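Local coordinates for protein luciferase-like enzymeAMP-CoA-ligase (PDB 4W8O) that probably activates carboxylic acids as acyl-adenylates and transfers them to coenzyme A, as a luciferase-like member of the ANL superfamily, at residues F11-D16 / F202-E207; T174-T179 / S198-L203. All blocks are in the same frame, centred on the assembly; numbering follows the deposited sequence.

Interaction 1 (F11-D16 / F202-E207)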
ATOM      1  N   PHE A  11      -6.668  18.922   6.654  1.00 42.74           N
ATOM      2  CA  PHE A  11      -5.498  19.340   5.889  1.00 42.57           C
ATOM      3  C   PHE A  11      -5.981  19.857   4.549  1.00 42.21           C
ATOM      4  O   PHE A  11      -7.130  19.647   4.186  1.00 40.97           O
ATOM      5  CB  PHE A  11      -4.444  18.221   5.744  1.00 41.02           C
ATOM      6  CG  PHE A  11      -4.884  17.021   4.923  1.00 38.93           C
ATOM      7  CD1 PHE A  11      -4.784  17.023   3.540  1.00 37.47           C
ATOM      8  CD2 PHE A  11      -5.332  15.858   5.553  1.00 38.19           C
ATOM      9  CE1 PHE A  11      -5.163  15.908   2.799  1.00 36.88           C
ATOM     10  CE2 PHE A  11      -5.711  14.743   4.822  1.00 35.93           C
ATOM     11  CZ  PHE A  11      -5.622  14.764   3.440  1.00 35.36           C
ATOM     12  N   HIS A  12      -5.110  20.558   3.836  1.00 44.07           N
ATOM     13  CA  HIS A  12      -5.435  21.085   2.523  1.00 44.31           C
ATOM     14  C   HIS A  12      -4.837  20.148   1.472  1.00 41.16           C
ATOM     15  O   HIS A  12      -3.618  20.079   1.346  1.00 41.22           O
ATOM     16  CB  HIS A  12      -4.869  22.496   2.364  1.00 47.81           C
ATOM     17  CG  HIS A  12      -5.000  23.034   0.976  1.00 49.90           C
ATOM     18  ND1 HIS A  12      -6.156  23.627   0.513  1.00 51.40           N
ATOM     19  CD2 HIS A  12      -4.135  23.030  -0.067  1.00 49.91           C
ATOM     20  CE1 HIS A  12      -5.991  23.981  -0.748  1.00 51.55           C
ATOM     21  NE2 HIS A  12      -4.775  23.627  -1.125  1.00 50.95           N
ATOM     22  N   PRO A  13      -5.683  19.406   0.730  1.00 38.78           N
ATOM     23  CA  PRO A  13      -5.091  18.459  -0.226  1.00 37.20           C
ATOM     24  C   PRO A  13      -4.343  19.146  -1.359  1.00 37.48           C
ATOM     25  O   PRO A  13      -4.858  20.093  -1.939  1.00 37.85           O
ATOM     26  CB  PRO A  13      -6.311  17.685  -0.760  1.00 35.97           C
ATOM     27  CG  PRO A  13      -7.343  17.816   0.316  1.00 36.81           C
ATOM     28  CD  PRO A  13      -7.140  19.218   0.838  1.00 38.47           C
ATOM     29  N   ASN A  14      -3.124  18.693  -1.641  1.00 37.08           N
ATOM     30  CA  ASN A  14      -2.336  19.212  -2.757  1.00 38.61           C
ATOM     31  C   ASN A  14      -2.291  18.288  -3.971  1.00 37.59           C
ATOM     32  O   ASN A  14      -1.844  18.698  -5.039  1.00 37.76           O
ATOM     33  CB  ASN A  14      -0.907  19.515  -2.299  1.00 40.14           C
ATOM     34  CG  ASN A  14      -0.834  20.725  -1.392  1.00 43.20           C
ATOM     35  OD1 ASN A  14      -1.404  21.772  -1.694  1.00 44.63           O
ATOM     36  ND2 ASN A  14      -0.129  20.592  -0.275  1.00 44.82           N
ATOM     37  N   PHE A  15      -2.756  17.053  -3.823  1.00 36.40           N
ATOM     38  CA  PHE A  15      -2.691  16.087  -4.922  1.00 35.85           C
ATOM     39  C   PHE A  15      -4.082  15.550  -5.281  1.00 34.98           C
ATOM     40  O   PHE A  15      -4.285  14.335  -5.438  1.00 33.71           O
ATOM     41  CB  PHE A  15      -1.742  14.959  -4.542  1.00 35.39           C
ATOM     42  CG  PHE A  15      -0.364  15.433  -4.170  1.00 37.12           C
ATOM     43  CD1 PHE A  15       0.475  15.980  -5.128  1.00 38.76           C
ATOM     44  CD2 PHE A  15       0.089  15.344  -2.867  1.00 38.21           C
ATOM     45  CE1 PHE A  15       1.746  16.424  -4.798  1.00 40.79           C
ATOM     46  CE2 PHE A  15       1.356  15.786  -2.527  1.00 40.68           C
ATOM     47  CZ  PHE A  15       2.189  16.325  -3.495  1.00 41.80           C
ATOM     48  N   ASP A  16      -5.033  16.470  -5.423  1.00 35.85           N
ATOM     49  CA  ASP A  16      -6.431  16.114  -5.697  1.00 35.71           C
ATOM     50  C   ASP A  16      -6.914  16.519  -7.087  1.00 36.67           C
ATOM     51  O   ASP A  16      -8.086  16.333  -7.404  1.00 36.59           O
ATOM     52  CB  ASP A  16      -7.355  16.698  -4.623  1.00 37.37           C
ATOM     53  CG  ASP A  16      -7.307  18.223  -4.554  1.00 39.73           C
ATOM     54  OD1 ASP A  16      -6.298  18.828  -4.981  1.00 40.82           O
ATOM     55  OD2 ASP A  16      -8.287  18.810  -4.060  1.00 40.95           O
ATOM     56  N   PHE A 202      -6.907   7.171  -4.593  1.00 27.18           N
ATOM     57  CA  PHE A 202      -5.620   6.603  -4.214  1.00 26.92           C
ATOM     58  C   PHE A 202      -4.658   7.680  -3.729  1.00 27.66           C
ATOM     59  O   PHE A 202      -3.945   7.485  -2.742  1.00 27.42           O
ATOM     60  CB  PHE A 202      -4.955   5.796  -5.332  1.00 26.40           C
ATOM     61  CG  PHE A 202      -3.771   5.007  -4.841  1.00 26.48           C
ATOM     62  CD1 PHE A 202      -3.960   3.883  -4.052  1.00 26.66           C
ATOM     63  CD2 PHE A 202      -2.479   5.424  -5.096  1.00 26.98           C
ATOM     64  CE1 PHE A 202      -2.884   3.162  -3.556  1.00 26.53           C
ATOM     65  CE2 PHE A 202      -1.401   4.714  -4.607  1.00 27.17           C
ATOM     66  CZ  PHE A 202      -1.601   3.585  -3.829  1.00 26.85           C
ATOM     67  N   LEU A 203      -4.631   8.814  -4.418  1.00 27.47           N
ATOM     68  CA  LEU A 203      -3.787   9.915  -3.990  1.00 28.35           C
ATOM     69  C   LEU A 203      -4.175  10.439  -2.600  1.00 29.33           C
ATOM     70  O   LEU A 203      -3.313  10.940  -1.871  1.00 29.85           O
ATOM     71  CB  LEU A 203      -3.792  11.039  -5.031  1.00 28.77           C
ATOM     72  CG  LEU A 203      -2.918  10.719  -6.252  1.00 28.59           C
ATOM     73  CD1 LEU A 203      -3.087  11.778  -7.326  1.00 29.40           C
ATOM     74  CD2 LEU A 203      -1.452  10.593  -5.853  1.00 29.03           C
ATOM     75  N   GLN A 204      -5.448  10.310  -2.220  1.00 29.19           N
ATOM     76  CA  GLN A 204      -5.851  10.662  -0.854  1.00 29.87           C
ATOM     77  C   GLN A 204      -5.444   9.616   0.174  1.00 29.35           C
ATOM     78  O   GLN A 204      -5.167   9.962   1.319  1.00 29.22           O
ATOM     79  CB  GLN A 204      -7.344  10.985  -0.761  1.00 30.56           C
ATOM     80  CG  GLN A 204      -7.699  12.341  -1.357  1.00 32.19           C
ATOM     81  CD  GLN A 204      -6.766  13.466  -0.889  1.00 33.76           C
ATOM     82  OE1 GLN A 204      -6.760  13.833   0.288  1.00 34.65           O
ATOM     83  NE2 GLN A 204      -5.966  14.005  -1.810  1.00 34.14           N
ATOM     84  N   ILE A 205      -5.388   8.344  -0.216  1.00 28.83           N
ATOM     85  CA  ILE A 205      -4.804   7.342   0.675  1.00 28.91           C
ATOM     86  C   ILE A 205      -3.370   7.770   1.003  1.00 29.40           C
ATOM     87  O   ILE A 205      -2.946   7.734   2.159  1.00 29.18           O
ATOM     88  CB  ILE A 205      -4.787   5.927   0.059  1.00 28.42           C
ATOM     89  CG1 ILE A 205      -6.216   5.391  -0.044  1.00 28.88           C
ATOM     90  CG2 ILE A 205      -3.916   4.998   0.905  1.00 28.49           C
ATOM     91  CD1 ILE A 205      -6.356   4.111  -0.838  1.00 28.99           C
ATOM     92  N   VAL A 206      -2.640   8.170  -0.036  1.00 28.99           N
ATOM     93  CA  VAL A 206      -1.248   8.568   0.087  1.00 29.91           C
ATOM     94  C   VAL A 206      -1.114   9.875   0.882  1.00 31.00           C
ATOM     95  O   VAL A 206      -0.297   9.968   1.794  1.00 31.12           O
ATOM     96  CB  VAL A 206      -0.589   8.739  -1.303  1.00 30.12           C
ATOM     97  CG1 VAL A 206       0.790   9.361  -1.174  1.00 31.19           C
ATOM     98  CG2 VAL A 206      -0.513   7.397  -2.025  1.00 29.67           C
ATOM     99  N   GLU A 207      -1.923  10.872   0.536  1.00 31.43           N
ATOM    100  CA  GLU A 207      -1.820  12.175   1.176  1.00 33.00           C
ATOM    101  C   GLU A 207      -2.284  12.129   2.636  1.00 33.25           C
ATOM    102  O   GLU A 207      -1.667  12.756   3.498  1.00 34.15           O
ATOM    103  CB  GLU A 207      -2.587  13.239   0.378  1.00 33.70           C
ATOM    104  CG  GLU A 207      -1.898  14.584   0.428  1.00 35.58           C
ATOM    105  CD  GLU A 207      -2.546  15.643  -0.442  1.00 36.10           C
ATOM    106  OE1 GLU A 207      -3.393  15.324  -1.308  1.00 35.86           O
ATOM    107  OE2 GLU A 207      -2.184  16.813  -0.252  1.00 36.91           O
TER
HETATM  108  O   HOH W   1       0.311  17.833   0.928  1.00 46.58           O
HETATM  109  O   HOH W   2      -6.562  13.183  -4.249  1.00 37.51           O
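The Phe15 ring has CB of Asn14 over the centre of one face, 4.3 Å above the plane, and CG of Glu207 at its edge, in plane. The Phe11 ring receives Gln204 at its edge: OE1 of Gln204 lies 3.5 Å from CZ of Phe11, with ring and amide nearly coplanar, 25° apart. Phe11 also stacks on Tyr211, and Phe15 meets Phe23 edge-to-face.

Between the two rings the Glu207 carboxylate reaches the backbone of the loop. Its chain is extended beyond CG. OE2 takes the N-H of Asn14 through its syn lone pair in a short, almost straight bond (2.5 Å from N to OE2, 176° at the hydrogen). OE1 accepts from two donors that reach it from opposite sides of the carboxylate plane: Phe15 N at 3.1 Å and Gln204 NE2 at 2.9 Å. Gln204 bends at chi2 (-47°), which carries its amide to this oxygen and against CB of Pro13; the two side chains cross at about a right angle.

Two waters complete the network. One links Asn14 ND2 to Glu207 OE2. The other joins Phe15 O to Gln204 NE2. The same carbonyl rests on Leu203, 3.4 Å from O of Phe15 to CB of Leu203.

An alanine in place of Glu207 would remove the acceptors of two successive loop N-H groups and would probably loosen the loop against helix 199-211. The buried carboxylate receives three N-H donors and a water, which probably favours its ionised form and holds its rotation.

Interaction 2 (T174-T179 / S198-L203); sequences TDIDDT and SHRSFL
Residues Asp175 to Asp178 make a type I turn, and the chain then enters strand 179-184, where Thr179 faces Ser198 as an antiparallel non-hydrogen-bonded pair. Just beyond this pair, two carbonyls of 174-179 meet the first turn of helix 199-211. Asp178 O accepts from His199 N nearly along its C=O axis, at 3.3 Å. Ile176 O accepts from Arg200 N at 3.2 Å, in the carbonyl plane.

The His199 ring packs against the turn. Its CG stands beside the backbone N (chi1 -56°), and Ile176 O lies at the ring edge, in plane. CD2 of His199 is 3.3 Å from Asp175 O, while NE2 touches the methyl CG2 of Thr174. A water in the ring plane joins NE2 to Thr174 OG1. On the other side of the ring, ND1 is bonded to Phe20 N, so both ring nitrogens have partners.

Arg200 lies alongside Asp177, the two pointing the same way. A bend at chi3 (52°) brings NH1 to Asp177 OD1 in a salt bridge of 2.7 Å. OD1 uses its syn lone pair and sits near the guanidinium plane, although the two planes are 78° apart. Ile176 covers the aliphatic part, with its CD1 3.4 Å from Arg200 CD. A water connects Asp177 OD1 to Ser198 OG.

Ser198 is the N-cap of the helix: its OG accepts from Ser201 N at 2.9 Å. Ser201 OG takes a weak bond from Ser198 N in return, which completes a capping box. Asp175 OD1 closes an Asx turn with Asp177 N. The contact joins the start of one strand to the strand-helix junction that follows the next. The hairpin between them carries the glycine-rich loop that binds ATP phosphates in AMP-forming ligases, and probably does so here.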
ATOM      1  N   THR A 174      -5.813  12.496 -18.333  1.00 39.39           N
ATOM      2  CA  THR A 174      -6.889  11.520 -18.167  1.00 38.72           C
ATOM      3  C   THR A 174      -7.953  12.056 -17.215  1.00 37.95           C
ATOM      4  O   THR A 174      -7.837  13.169 -16.702  1.00 38.65           O
ATOM      5  CB  THR A 174      -6.342  10.146 -17.704  1.00 38.93           C
ATOM      6  OG1 THR A 174      -7.402   9.169 -17.699  1.00 39.67           O
ATOM      7  CG2 THR A 174      -5.703  10.238 -16.316  1.00 38.33           C
ATOM      8  N   ASP A 175      -9.015  11.285 -17.028  1.00 36.29           N
ATOM      9  CA  ASP A 175     -10.083  11.647 -16.111  1.00 35.89           C
ATOM     10  C   ASP A 175      -9.653  11.192 -14.715  1.00 33.92           C
ATOM     11  O   ASP A 175      -9.470   9.994 -14.489  1.00 32.11           O
ATOM     12  CB  ASP A 175     -11.387  10.967 -16.545  1.00 36.51           C
ATOM     13  CG  ASP A 175     -12.607  11.461 -15.779  1.00 37.68           C
ATOM     14  OD1 ASP A 175     -12.592  11.462 -14.537  1.00 37.30           O
ATOM     15  OD2 ASP A 175     -13.605  11.842 -16.430  1.00 40.41           O
ATOM     16  N   ILE A 176      -9.483  12.134 -13.787  1.00 33.52           N
ATOM     17  CA  ILE A 176      -8.973  11.786 -12.447  1.00 33.05           C
ATOM     18  C   ILE A 176      -9.948  10.975 -11.567  1.00 32.47           C
ATOM     19  O   ILE A 176      -9.544  10.451 -10.531  1.00 31.94           O
ATOM     20  CB  ILE A 176      -8.400  13.003 -11.682  1.00 33.90           C
ATOM     21  CG1 ILE A 176      -9.481  14.032 -11.355  1.00 35.51           C
ATOM     22  CG2 ILE A 176      -7.257  13.639 -12.476  1.00 34.45           C
ATOM     23  CD1 ILE A 176      -8.962  15.208 -10.554  1.00 36.84           C
ATOM     24  N   ASP A 177     -11.205  10.842 -11.989  1.00 33.05           N
ATOM     25  CA  ASP A 177     -12.152   9.939 -11.318  1.00 32.99           C
ATOM     26  C   ASP A 177     -12.190   8.537 -11.926  1.00 32.27           C
ATOM     27  O   ASP A 177     -12.910   7.672 -11.432  1.00 31.99           O
ATOM     28  CB  ASP A 177     -13.551  10.549 -11.309  1.00 34.74           C
ATOM     29  CG  ASP A 177     -13.636  11.764 -10.419  1.00 35.67           C
ATOM     30  OD1 ASP A 177     -13.151  11.694  -9.273  1.00 35.48           O
ATOM     31  OD2 ASP A 177     -14.169  12.789 -10.868  1.00 37.80           O
ATOM     32  N   ASP A 178     -11.438   8.316 -13.002  1.00 31.57           N
ATOM     33  CA  ASP A 178     -11.258   6.972 -13.530  1.00 31.28           C
ATOM     34  C   ASP A 178     -10.374   6.176 -12.574  1.00 29.16           C
ATOM     35  O   ASP A 178      -9.636   6.735 -11.769  1.00 28.52           O
ATOM     36  CB  ASP A 178     -10.591   6.980 -14.912  1.00 32.33           C
ATOM     37  CG  ASP A 178     -11.528   7.430 -16.028  1.00 35.12           C
ATOM     38  OD1 ASP A 178     -12.755   7.580 -15.795  1.00 37.05           O
ATOM     39  OD2 ASP A 178     -11.024   7.640 -17.160  1.00 36.18           O
ATOM     40  N   THR A 179     -10.443   4.861 -12.710  1.00 28.04           N
ATOM     41  CA  THR A 179      -9.647   3.952 -11.910  1.00 26.93           C
ATOM     42  C   THR A 179      -8.160   4.073 -12.252  1.00 26.92           C
ATOM     43  O   THR A 179      -7.779   4.082 -13.428  1.00 27.85           O
ATOM     44  CB  THR A 179     -10.140   2.511 -12.118  1.00 26.69           C
ATOM     45  OG1 THR A 179     -11.529   2.449 -11.775  1.00 26.27           O
ATOM     46  CG2 THR A 179      -9.349   1.520 -11.264  1.00 26.03           C
ATOM     47  N   SER A 198      -9.680   5.423  -7.674  1.00 26.65           N
ATOM     48  CA  SER A 198      -9.476   6.423  -8.698  1.00 26.63           C
ATOM     49  C   SER A 198      -8.138   7.094  -8.464  1.00 26.17           C
ATOM     50  O   SER A 198      -7.489   6.874  -7.449  1.00 25.14           O
ATOM     51  CB  SER A 198     -10.596   7.467  -8.663  1.00 27.51           C
ATOM     52  OG  SER A 198     -10.601   8.173  -7.439  1.00 27.70           O
ATOM     53  N   HIS A 199      -7.729   7.923  -9.411  1.00 26.46           N
ATOM     54  CA  HIS A 199      -6.533   8.720  -9.224  1.00 27.06           C
ATOM     55  C   HIS A 199      -6.712   9.539  -7.952  1.00 27.45           C
ATOM     56  O   HIS A 199      -5.835   9.573  -7.096  1.00 27.27           O
ATOM     57  CB  HIS A 199      -6.276   9.628 -10.430  1.00 27.43           C
ATOM     58  CG  HIS A 199      -6.176   8.882 -11.721  1.00 27.13           C
ATOM     59  ND1 HIS A 199      -5.018   8.270 -12.139  1.00 26.95           N
ATOM     60  CD2 HIS A 199      -7.106   8.602 -12.661  1.00 27.33           C
ATOM     61  CE1 HIS A 199      -5.228   7.664 -13.289  1.00 27.16           C
ATOM     62  NE2 HIS A 199      -6.488   7.853 -13.630  1.00 27.72           N
ATOM     63  N   ARG A 200      -7.881  10.140  -7.805  1.00 28.56           N
ATOM     64  CA  ARG A 200      -8.159  10.982  -6.650  1.00 30.11           C
ATOM     65  C   ARG A 200      -8.152  10.187  -5.348  1.00 29.05           C
ATOM     66  O   ARG A 200      -7.453  10.560  -4.400  1.00 28.59           O
ATOM     67  CB  ARG A 200      -9.480  11.720  -6.835  1.00 32.63           C
ATOM     68  CG  ARG A 200      -9.353  12.844  -7.855  1.00 35.68           C
ATOM     69  CD  ARG A 200     -10.628  13.660  -8.044  1.00 39.10           C
ATOM     70  NE  ARG A 200     -11.174  14.162  -6.792  1.00 42.08           N
ATOM     71  CZ  ARG A 200     -12.434  13.998  -6.383  1.00 46.26           C
ATOM     72  NH1 ARG A 200     -13.334  13.349  -7.128  1.00 46.93           N
ATOM     73  NH2 ARG A 200     -12.806  14.506  -5.213  1.00 48.72           N
ATOM     74  N   SER A 201      -8.904   9.086  -5.311  1.00 27.89           N
ATOM     75  CA  SER A 201      -9.020   8.310  -4.084  1.00 27.66           C
ATOM     76  C   SER A 201      -7.681   7.712  -3.655  1.00 27.45           C
ATOM     77  O   SER A 201      -7.334   7.773  -2.479  1.00 27.55           O
ATOM     78  CB  SER A 201     -10.125   7.252  -4.174  1.00 27.25           C
ATOM     79  OG  SER A 201      -9.740   6.092  -4.879  1.00 26.84           O
ATOM     80  N   PHE A 202      -6.907   7.171  -4.593  1.00 27.18           N
ATOM     81  CA  PHE A 202      -5.620   6.603  -4.214  1.00 26.92           C
ATOM     82  C   PHE A 202      -4.658   7.680  -3.729  1.00 27.66           C
ATOM     83  O   PHE A 202      -3.945   7.485  -2.742  1.00 27.42           O
ATOM     84  CB  PHE A 202      -4.955   5.796  -5.332  1.00 26.40           C
ATOM     85  CG  PHE A 202      -3.771   5.007  -4.841  1.00 26.48           C
ATOM     86  CD1 PHE A 202      -3.960   3.883  -4.052  1.00 26.66           C
ATOM     87  CD2 PHE A 202      -2.479   5.424  -5.096  1.00 26.98           C
ATOM     88  CE1 PHE A 202      -2.884   3.162  -3.556  1.00 26.53           C
ATOM     89  CE2 PHE A 202      -1.401   4.714  -4.607  1.00 27.17           C
ATOM     90  CZ  PHE A 202      -1.601   3.585  -3.829  1.00 26.85           C
ATOM     91  N   LEU A 203      -4.631   8.814  -4.418  1.00 27.47           N
ATOM     92  CA  LEU A 203      -3.787   9.915  -3.990  1.00 28.35           C
ATOM     93  C   LEU A 203      -4.175  10.439  -2.600  1.00 29.33           C
ATOM     94  O   LEU A 203      -3.313  10.940  -1.871  1.00 29.85           O
ATOM     95  CB  LEU A 203      -3.792  11.039  -5.031  1.00 28.77           C
ATOM     96  CG  LEU A 203      -2.918  10.719  -6.252  1.00 28.59           C
ATOM     97  CD1 LEU A 203      -3.087  11.778  -7.326  1.00 29.40           C
ATOM     98  CD2 LEU A 203      -1.452  10.593  -5.853  1.00 29.03           C
TER
HETATM   99  O   HOH W   3      -6.968   6.818 -16.097  1.00 26.88           O
HETATM  100  O   HOH W   4     -12.949   9.487  -7.717  1.00 33.02           O

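Overall arrangement
Interactions 1 and 2 sit on successive turns of helix 199-211, with centres 11 Å apart; their helix segments overlap at Phe202 and Leu203, of which only Leu203 takes part, in interaction 1. Interaction 2 holds the start of the helix; interaction 1 brings the N-terminal loop 11-16 onto it further along. They touch where Asp16 O packs 3.5 Å from Ile176 CD1 and 3.7 Å from Arg200 CG. Neither includes a residue of the pocket that holds the polyether ligand. The link to that pocket is indirect: Ser186 follows strand 179-184, and Ile228, Thr229 and Ala232 belong to helix 228-239. That helix packs through Leu239 on Phe15 and Val206, and through Met231 on Phe202.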